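Local atomic coordinates of hypothetical Protein TTHB210 (Thermus thermophilus, PDB entry 3VG8), a protein that is of unknown function, is controlled by the sigma-E/anti-sigma-E regulatory system and assembles into a novel homodecamer. Residues F[36-44]-F[107-116]. The protein carries 1 engineered substitution. Numbering follows the deposited sequence.
Sequences YDRAGNLVK and ERKVLEGEPY
The guanidinium of R38 offers its edge to the carboxylate of E112 in a salt bridge, the two planes 38° apart: OE1 lies in the guanidinium plane and accepts from NH2 (3.2 Å, 168°) on its syn side, though NH2 stands somewhat out of the carboxylate plane, while NE points at OE2. E107 presents a second carboxylate, to K44, whose NZ reaches OE2 at 3.0 Å from above the carboxylate plane of E107. R108 grips the same carboxylate side-on, its NH2 taking the syn lone pair of OE2 and NE going to OE1; Y116 OH, over one face of the R108 guanidinium with G113 CA over the other, also donates to OE1. K44 has a further salt bridge to E98, and R108 NH1 one to D24 of a neighbouring subunit. Here the β-hairpin 33-36/42-50, turning through D37-G40, packs on the end of helix 104-110, which E112 closes in a Schellman motif. V43 packs on V110 and L111. With CG1 anti to the backbone N (chi1 179°), V43 sends CG1 to L111 CD1 and CG2 to V110 CG2, both at 3.7 Å. K44 CE lies 3.6 Å from L111 CD1. At the turn, D37 CB rests against V110 O, and a water, 2.6 Å from V110 O, accepts from R38 N and donates to that carbonyl oxygen.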
loop_
_atom_site.group_PDB
_atom_site.type_symbol
_atom_site.label_atom_id
_atom_site.label_comp_id
_atom_site.label_asym_id
_atom_site.label_seq_id
_atom_site.Cartn_x
_atom_site.Cartn_y
_atom_site.Cartn_z
ATOM N N TYR F 36 -24.345 -20.145 13.966
ATOM C CA TYR F 36 -23.117 -20.925 13.932
ATOM C C TYR F 36 -22.498 -20.931 12.542
ATOM O O TYR F 36 -23.218 -20.784 11.546
ATOM C CB TYR F 36 -23.426 -22.368 14.340
ATOM C CG TYR F 36 -23.892 -22.513 15.771
ATOM C CD1 TYR F 36 -25.226 -22.267 16.127
ATOM C CD2 TYR F 36 -22.984 -22.843 16.784
ATOM C CE1 TYR F 36 -25.641 -22.339 17.456
ATOM C CE2 TYR F 36 -23.388 -22.922 18.121
ATOM C CZ TYR F 36 -24.712 -22.667 18.448
ATOM O OH TYR F 36 -25.105 -22.725 19.767
ATOM N N ASP F 37 -21.175 -21.101 12.459
ATOM C CA ASP F 37 -20.545 -21.169 11.146
ATOM C C ASP F 37 -20.511 -22.628 10.663
ATOM O O ASP F 37 -21.090 -23.511 11.296
ATOM C CB ASP F 37 -19.138 -20.563 11.144
ATOM C CG ASP F 37 -18.186 -21.239 12.125
ATOM O OD1 ASP F 37 -18.378 -22.439 12.475
ATOM O OD2 ASP F 37 -17.221 -20.544 12.532
ATOM N N ARG F 38 -19.858 -22.880 9.536
ATOM C CA ARG F 38 -19.803 -24.239 8.994
ATOM C C ARG F 38 -19.043 -25.224 9.877
ATOM O O ARG F 38 -19.203 -26.431 9.735
ATOM C CB ARG F 38 -19.190 -24.224 7.579
ATOM C CG ARG F 38 -20.049 -23.514 6.515
ATOM C CD ARG F 38 -19.525 -23.803 5.104
ATOM N NE ARG F 38 -20.144 -22.996 4.051
ATOM C CZ ARG F 38 -21.331 -23.248 3.501
ATOM N NH1 ARG F 38 -22.041 -24.287 3.902
ATOM N NH2 ARG F 38 -21.804 -22.460 2.548
ATOM N N ALA F 39 -18.231 -24.711 10.796
ATOM C CA ALA F 39 -17.446 -25.557 11.683
ATOM C C ALA F 39 -18.223 -25.847 12.964
ATOM O O ALA F 39 -17.774 -26.593 13.827
ATOM C CB ALA F 39 -16.098 -24.873 12.017
ATOM N N GLY F 40 -19.384 -25.227 13.101
ATOM C CA GLY F 40 -20.170 -25.472 14.289
ATOM C C GLY F 40 -19.821 -24.563 15.450
ATOM O O GLY F 40 -20.274 -24.814 16.570
ATOM N N ASN F 41 -19.020 -23.532 15.190
ATOM C CA ASN F 41 -18.646 -22.552 16.214
ATOM C C ASN F 41 -19.739 -21.470 16.273
ATOM O O ASN F 41 -20.247 -21.041 15.230
ATOM C CB ASN F 41 -17.342 -21.848 15.846
ATOM C CG ASN F 41 -16.184 -22.798 15.725
ATOM O OD1 ASN F 41 -15.947 -23.601 16.614
ATOM N ND2 ASN F 41 -15.447 -22.708 14.618
ATOM N N LEU F 42 -20.084 -21.027 17.475
ATOM C CA LEU F 42 -21.077 -19.973 17.650
ATOM C C LEU F 42 -20.445 -18.628 17.262
ATOM O O LEU F 42 -19.452 -18.198 17.847
ATOM C CB LEU F 42 -21.541 -19.917 19.098
ATOM C CG LEU F 42 -22.514 -18.780 19.441
ATOM C CD1 LEU F 42 -23.804 -18.927 18.645
ATOM C CD2 LEU F 42 -22.803 -18.811 20.957
ATOM N N VAL F 43 -21.042 -17.975 16.274
ATOM C CA VAL F 43 -20.561 -16.695 15.755
ATOM C C VAL F 43 -21.235 -15.483 16.402
ATOM O O VAL F 43 -20.579 -14.468 16.694
ATOM C CB VAL F 43 -20.786 -16.637 14.212
ATOM C CG1 VAL F 43 -20.314 -15.310 13.638
ATOM C CG2 VAL F 43 -20.006 -17.769 13.548
ATOM N N LYS F 44 -22.539 -15.583 16.631
ATOM C CA LYS F 44 -23.268 -14.459 17.211
ATOM C C LYS F 44 -24.612 -14.816 17.807
ATOM O O LYS F 44 -25.179 -15.849 17.498
ATOM C CB LYS F 44 -23.454 -13.341 16.178
ATOM C CG LYS F 44 -24.252 -13.710 14.915
ATOM C CD LYS F 44 -24.337 -12.486 13.979
ATOM C CE LYS F 44 -24.838 -12.804 12.578
ATOM N NZ LYS F 44 -24.741 -11.614 11.655
ATOM N N GLU F 107 -16.533 -12.338 11.082
ATOM C CA GLU F 107 -17.960 -12.632 11.024
ATOM C C GLU F 107 -18.404 -12.730 9.572
ATOM O O GLU F 107 -19.061 -13.696 9.181
ATOM C CB GLU F 107 -18.752 -11.535 11.758
ATOM C CG GLU F 107 -20.256 -11.742 11.841
ATOM C CD GLU F 107 -20.992 -11.165 10.636
ATOM O OE1 GLU F 107 -20.529 -10.146 10.082
ATOM O OE2 GLU F 107 -22.040 -11.718 10.254
ATOM N N ARG F 108 -18.031 -11.738 8.769
ATOM C CA ARG F 108 -18.408 -11.744 7.360
ATOM C C ARG F 108 -17.753 -12.918 6.627
ATOM O O ARG F 108 -18.346 -13.502 5.734
ATOM C CB ARG F 108 -18.025 -10.407 6.705
ATOM C CG ARG F 108 -18.953 -9.234 7.098
ATOM C CD ARG F 108 -20.344 -9.371 6.446
ATOM N NE ARG F 108 -21.265 -10.155 7.256
ATOM C CZ ARG F 108 -22.532 -10.404 6.940
ATOM N NH1 ARG F 108 -23.052 -9.927 5.810
ATOM N NH2 ARG F 108 -23.285 -11.138 7.766
ATOM N N LYS F 109 -16.544 -13.286 7.030
ATOM C CA LYS F 109 -15.870 -14.406 6.392
ATOM C C LYS F 109 -16.484 -15.755 6.744
ATOM O O LYS F 109 -16.819 -16.533 5.851
ATOM C CB LYS F 109 -14.388 -14.434 6.764
ATOM C CG LYS F 109 -13.656 -15.688 6.266
ATOM C CD LYS F 109 -12.196 -15.726 6.734
ATOM C CE LYS F 109 -11.450 -16.923 6.151
ATOM N NZ LYS F 109 -10.103 -17.105 6.769
ATOM N N VAL F 110 -16.656 -16.041 8.031
ATOM C CA VAL F 110 -17.195 -17.345 8.395
ATOM C C VAL F 110 -18.681 -17.533 8.135
ATOM O O VAL F 110 -19.157 -18.666 8.044
ATOM C CB VAL F 110 -16.831 -17.730 9.863
ATOM C CG1 VAL F 110 -15.285 -17.635 10.037
ATOM C CG2 VAL F 110 -17.564 -16.837 10.871
ATOM N N LEU F 111 -19.424 -16.442 7.980
ATOM C CA LEU F 111 -20.845 -16.596 7.676
ATOM C C LEU F 111 -21.057 -16.390 6.178
ATOM O O LEU F 111 -22.180 -16.467 5.691
ATOM C CB LEU F 111 -21.703 -15.619 8.493
ATOM C CG LEU F 111 -21.664 -15.885 10.004
ATOM C CD1 LEU F 111 -22.610 -14.933 10.724
ATOM C CD2 LEU F 111 -22.052 -17.323 10.280
ATOM N N GLU F 112 -19.963 -16.146 5.459
ATOM C CA GLU F 112 -19.976 -15.963 4.002
ATOM C C GLU F 112 -21.036 -14.953 3.554
ATOM O O GLU F 112 -21.861 -15.239 2.686
ATOM C CB GLU F 112 -20.236 -17.310 3.311
ATOM C CG GLU F 112 -19.138 -18.376 3.460
ATOM C CD GLU F 112 -19.593 -19.733 2.922
ATOM O OE1 GLU F 112 -20.330 -19.743 1.911
ATOM O OE2 GLU F 112 -19.224 -20.784 3.496
ATOM N N GLY F 113 -21.023 -13.770 4.148
ATOM C CA GLY F 113 -22.019 -12.797 3.768
ATOM C C GLY F 113 -21.376 -11.636 3.056
ATOM O O GLY F 113 -20.163 -11.460 3.108
ATOM N N GLU F 114 -22.187 -10.849 2.374
ATOM C CA GLU F 114 -21.671 -9.678 1.701
ATOM C C GLU F 114 -21.068 -8.746 2.738
ATOM O O GLU F 114 -21.570 -8.623 3.863
ATOM C CB GLU F 114 -22.792 -8.949 0.963
ATOM C CG GLU F 114 -23.303 -9.716 -0.210
ATOM C CD GLU F 114 -22.190 -10.030 -1.194
ATOM O OE1 GLU F 114 -22.386 -10.935 -2.019
ATOM O OE2 GLU F 114 -21.123 -9.369 -1.148
ATOM N N PRO F 115 -19.969 -8.076 2.373
ATOM C CA PRO F 115 -19.302 -7.147 3.280
ATOM C C PRO F 115 -20.225 -5.977 3.609
ATOM O O PRO F 115 -21.031 -5.571 2.776
ATOM C CB PRO F 115 -18.062 -6.737 2.497
ATOM C CG PRO F 115 -18.497 -6.881 1.058
ATOM C CD PRO F 115 -19.267 -8.164 1.082
ATOM N N TYR F 116 -20.132 -5.472 4.836
ATOM C CA TYR F 116 -20.963 -4.354 5.276
ATOM C C TYR F 116 -20.645 -3.075 4.510
ATOM O O TYR F 116 -21.595 -2.310 4.244
ATOM C CB TYR F 116 -20.791 -4.113 6.780
ATOM C CG TYR F 116 -21.325 -5.239 7.628
ATOM C CD1 TYR F 116 -22.680 -5.572 7.609
ATOM C CD2 TYR F 116 -20.476 -5.991 8.430
ATOM C CE1 TYR F 116 -23.169 -6.630 8.372
ATOM C CE2 TYR F 116 -20.960 -7.060 9.198
ATOM C CZ TYR F 116 -22.295 -7.376 9.163
ATOM O OH TYR F 116 -22.763 -8.456 9.880
ATOM O OXT TYR F 116 -19.454 -2.855 4.199
HETATM O O HOH W 1 -18.024 -21.033 7.743
#